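Local atomic coordinates of membrane-bound lysozyme inhibitor of C-type lysozyme (Pseudomonas aeruginosa, PDB entry 3F6Z), a protein that specifically inhibits C-type lysozymes and, as a lipoprotein, is held at the bacterial outer membrane. Residues B[34-39]-B[43-48]. Residues are numbered along the deposited sequence; the frame is centred on the assembly and turned at random.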
loop_
_atom_site.group_PDB
_atom_site.type_symbol
_atom_site.label_atom_id
_atom_site.label_comp_id
_atom_site.label_asym_id
_atom_site.label_seq_id
_atom_site.Cartn_x
_atom_site.Cartn_y
_atom_site.Cartn_z
ATOM N N GLN B 34 -10.327 -12.602 -10.661
ATOM C CA GLN B 34 -9.458 -13.717 -10.986
ATOM C C GLN B 34 -8.275 -13.693 -10.033
ATOM O O GLN B 34 -7.572 -12.688 -9.920
ATOM C CB GLN B 34 -8.955 -13.652 -12.433
ATOM C CG GLN B 34 -8.161 -14.894 -12.814
ATOM C CD GLN B 34 -7.694 -14.901 -14.253
ATOM O OE1 GLN B 34 -6.856 -14.094 -14.656
ATOM N NE2 GLN B 34 -8.235 -15.823 -15.040
ATOM N N TYR B 35 -8.066 -14.799 -9.335
ATOM C CA TYR B 35 -6.960 -14.896 -8.402
ATOM C C TYR B 35 -5.850 -15.720 -9.022
ATOM O O TYR B 35 -6.105 -16.755 -9.639
ATOM C CB TYR B 35 -7.433 -15.531 -7.088
ATOM C CG TYR B 35 -8.383 -14.643 -6.324
ATOM C CD1 TYR B 35 -7.925 -13.481 -5.702
ATOM C CD2 TYR B 35 -9.747 -14.930 -6.262
ATOM C CE1 TYR B 35 -8.796 -12.626 -5.041
ATOM C CE2 TYR B 35 -10.634 -14.077 -5.600
ATOM C CZ TYR B 35 -10.148 -12.928 -4.995
ATOM O OH TYR B 35 -11.001 -12.071 -4.355
ATOM N N LEU B 36 -4.618 -15.242 -8.875
ATOM C CA LEU B 36 -3.457 -15.941 -9.404
ATOM C C LEU B 36 -2.403 -16.053 -8.315
ATOM O O LEU B 36 -1.908 -15.043 -7.811
ATOM C CB LEU B 36 -2.870 -15.210 -10.618
ATOM C CG LEU B 36 -3.772 -15.081 -11.852
ATOM C CD1 LEU B 36 -4.521 -13.751 -11.797
ATOM C CD2 LEU B 36 -2.927 -15.150 -13.119
ATOM N N ASN B 37 -2.080 -17.291 -7.952
ATOM C CA ASN B 37 -1.089 -17.570 -6.927
ATOM C C ASN B 37 0.034 -18.422 -7.509
ATOM O O ASN B 37 -0.188 -19.556 -7.946
ATOM C CB ASN B 37 -1.737 -18.307 -5.753
ATOM C CG ASN B 37 -2.929 -17.561 -5.184
ATOM O OD1 ASN B 37 -4.018 -18.123 -5.050
ATOM N ND2 ASN B 37 -2.729 -16.292 -4.843
ATOM N N LYS B 38 1.239 -17.867 -7.510
ATOM C CA LYS B 38 2.403 -18.561 -8.035
ATOM C C LYS B 38 3.643 -18.187 -7.232
ATOM O O LYS B 38 4.201 -17.110 -7.405
ATOM C CB LYS B 38 2.593 -18.193 -9.511
ATOM C CG LYS B 38 3.806 -18.816 -10.177
ATOM C CD LYS B 38 3.900 -18.373 -11.634
ATOM C CE LYS B 38 5.210 -18.818 -12.281
ATOM N NZ LYS B 38 5.330 -20.303 -12.380
ATOM N N GLY B 39 4.072 -19.079 -6.350
ATOM C CA GLY B 39 5.253 -18.799 -5.546
ATOM C C GLY B 39 5.090 -17.563 -4.677
ATOM O O GLY B 39 4.099 -17.429 -3.964
ATOM N N LEU B 43 -1.781 -12.476 -7.077
ATOM C CA LEU B 43 -2.484 -11.345 -7.659
ATOM C C LEU B 43 -3.987 -11.534 -7.681
ATOM O O LEU B 43 -4.492 -12.643 -7.526
ATOM C CB LEU B 43 -1.996 -11.113 -9.090
ATOM C CG LEU B 43 -0.482 -11.100 -9.317
ATOM C CD1 LEU B 43 -0.200 -11.118 -10.816
ATOM C CD2 LEU B 43 0.144 -9.876 -8.650
ATOM N N ALA B 44 -4.688 -10.429 -7.892
ATOM C CA ALA B 44 -6.134 -10.413 -7.972
ATOM C C ALA B 44 -6.496 -9.377 -9.022
ATOM O O ALA B 44 -6.164 -8.195 -8.881
ATOM C CB ALA B 44 -6.735 -10.032 -6.625
ATOM N N VAL B 45 -7.161 -9.828 -10.080
ATOM C CA VAL B 45 -7.579 -8.943 -11.159
ATOM C C VAL B 45 -9.005 -8.543 -10.815
ATOM O O VAL B 45 -9.927 -9.362 -10.841
ATOM C CB VAL B 45 -7.513 -9.670 -12.536
ATOM C CG1 VAL B 45 -7.828 -8.699 -13.662
ATOM C CG2 VAL B 45 -6.119 -10.265 -12.741
ATOM N N VAL B 46 -9.186 -7.272 -10.489
ATOM C CA VAL B 46 -10.490 -6.807 -10.070
ATOM C C VAL B 46 -11.081 -5.666 -10.856
ATOM O O VAL B 46 -10.416 -4.667 -11.118
ATOM C CB VAL B 46 -10.459 -6.335 -8.596
ATOM C CG1 VAL B 46 -11.853 -5.947 -8.157
ATOM C CG2 VAL B 46 -9.860 -7.413 -7.699
ATOM N N PRO B 47 -12.346 -5.810 -11.267
ATOM C CA PRO B 47 -12.975 -4.716 -12.010
ATOM C C PRO B 47 -13.547 -3.783 -10.934
ATOM O O PRO B 47 -14.631 -4.022 -10.389
ATOM C CB PRO B 47 -14.055 -5.420 -12.831
ATOM C CG PRO B 47 -14.440 -6.586 -11.949
ATOM C CD PRO B 47 -13.088 -7.073 -11.450
ATOM N N VAL B 48 -12.789 -2.740 -10.607
ATOM C CA VAL B 48 -13.206 -1.784 -9.590
ATOM C C VAL B 48 -14.416 -0.989 -10.068
ATOM O O VAL B 48 -15.039 -0.264 -9.292
ATOM C CB VAL B 48 -12.051 -0.818 -9.228
ATOM C CG1 VAL B 48 -10.878 -1.612 -8.652
ATOM C CG2 VAL B 48 -11.613 -0.048 -10.454
HETATM O O HOH W 1 -4.485 -14.208 -5.191
#
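In the beta hairpin formed by strands 30-38 and 41-49 of this antiparallel barrel, Gln-34 pairs with Val-45, Tyr-35 with Ala-44 and Leu-36 with Leu-43; segments 34-38 and 43-47 run antiparallel, their directions 164° apart. Gln-34/Val-45 and Leu-36/Leu-43 are hydrogen-bonded pairs flanking the non-hydrogen-bonded pair Tyr-35/Ala-44, whose CA atoms lie 4.6 Å apart. All four N-H...O bonds are nearly straight, and Gln-34 N to Val-45 O is the longest at 3.3 Å. Gln-34, Leu-36, Leu-43 and Val-45 share one face, where CD1 of Leu-36 meets CG2 of Val-45 at 3.9 Å; Leu-8 of the second subunit packs on the three apolar side chains. On the other face a chi1 of -68° sets CG of Tyr-35 anti to the carbonyl carbon and brings the CD1-CE1 side of the ring obliquely to Ala-44, CE1 3.7 Å from CB of Ala-44. The ring's OH is hydrogen-bonded to Tyr-23 OH and Trp-74 NE1, tying the hairpin to strands 16-25 and 72-77. Leu-43 O serves two donors: Leu-36 N, lying 36° above the Leu-43 carbonyl plane, and a water at 2.8 Å from Leu-43 O. That water also accepts from the Asn-37 side chain, ND2 of Asn-37 to the water oxygen measuring 2.7 Å.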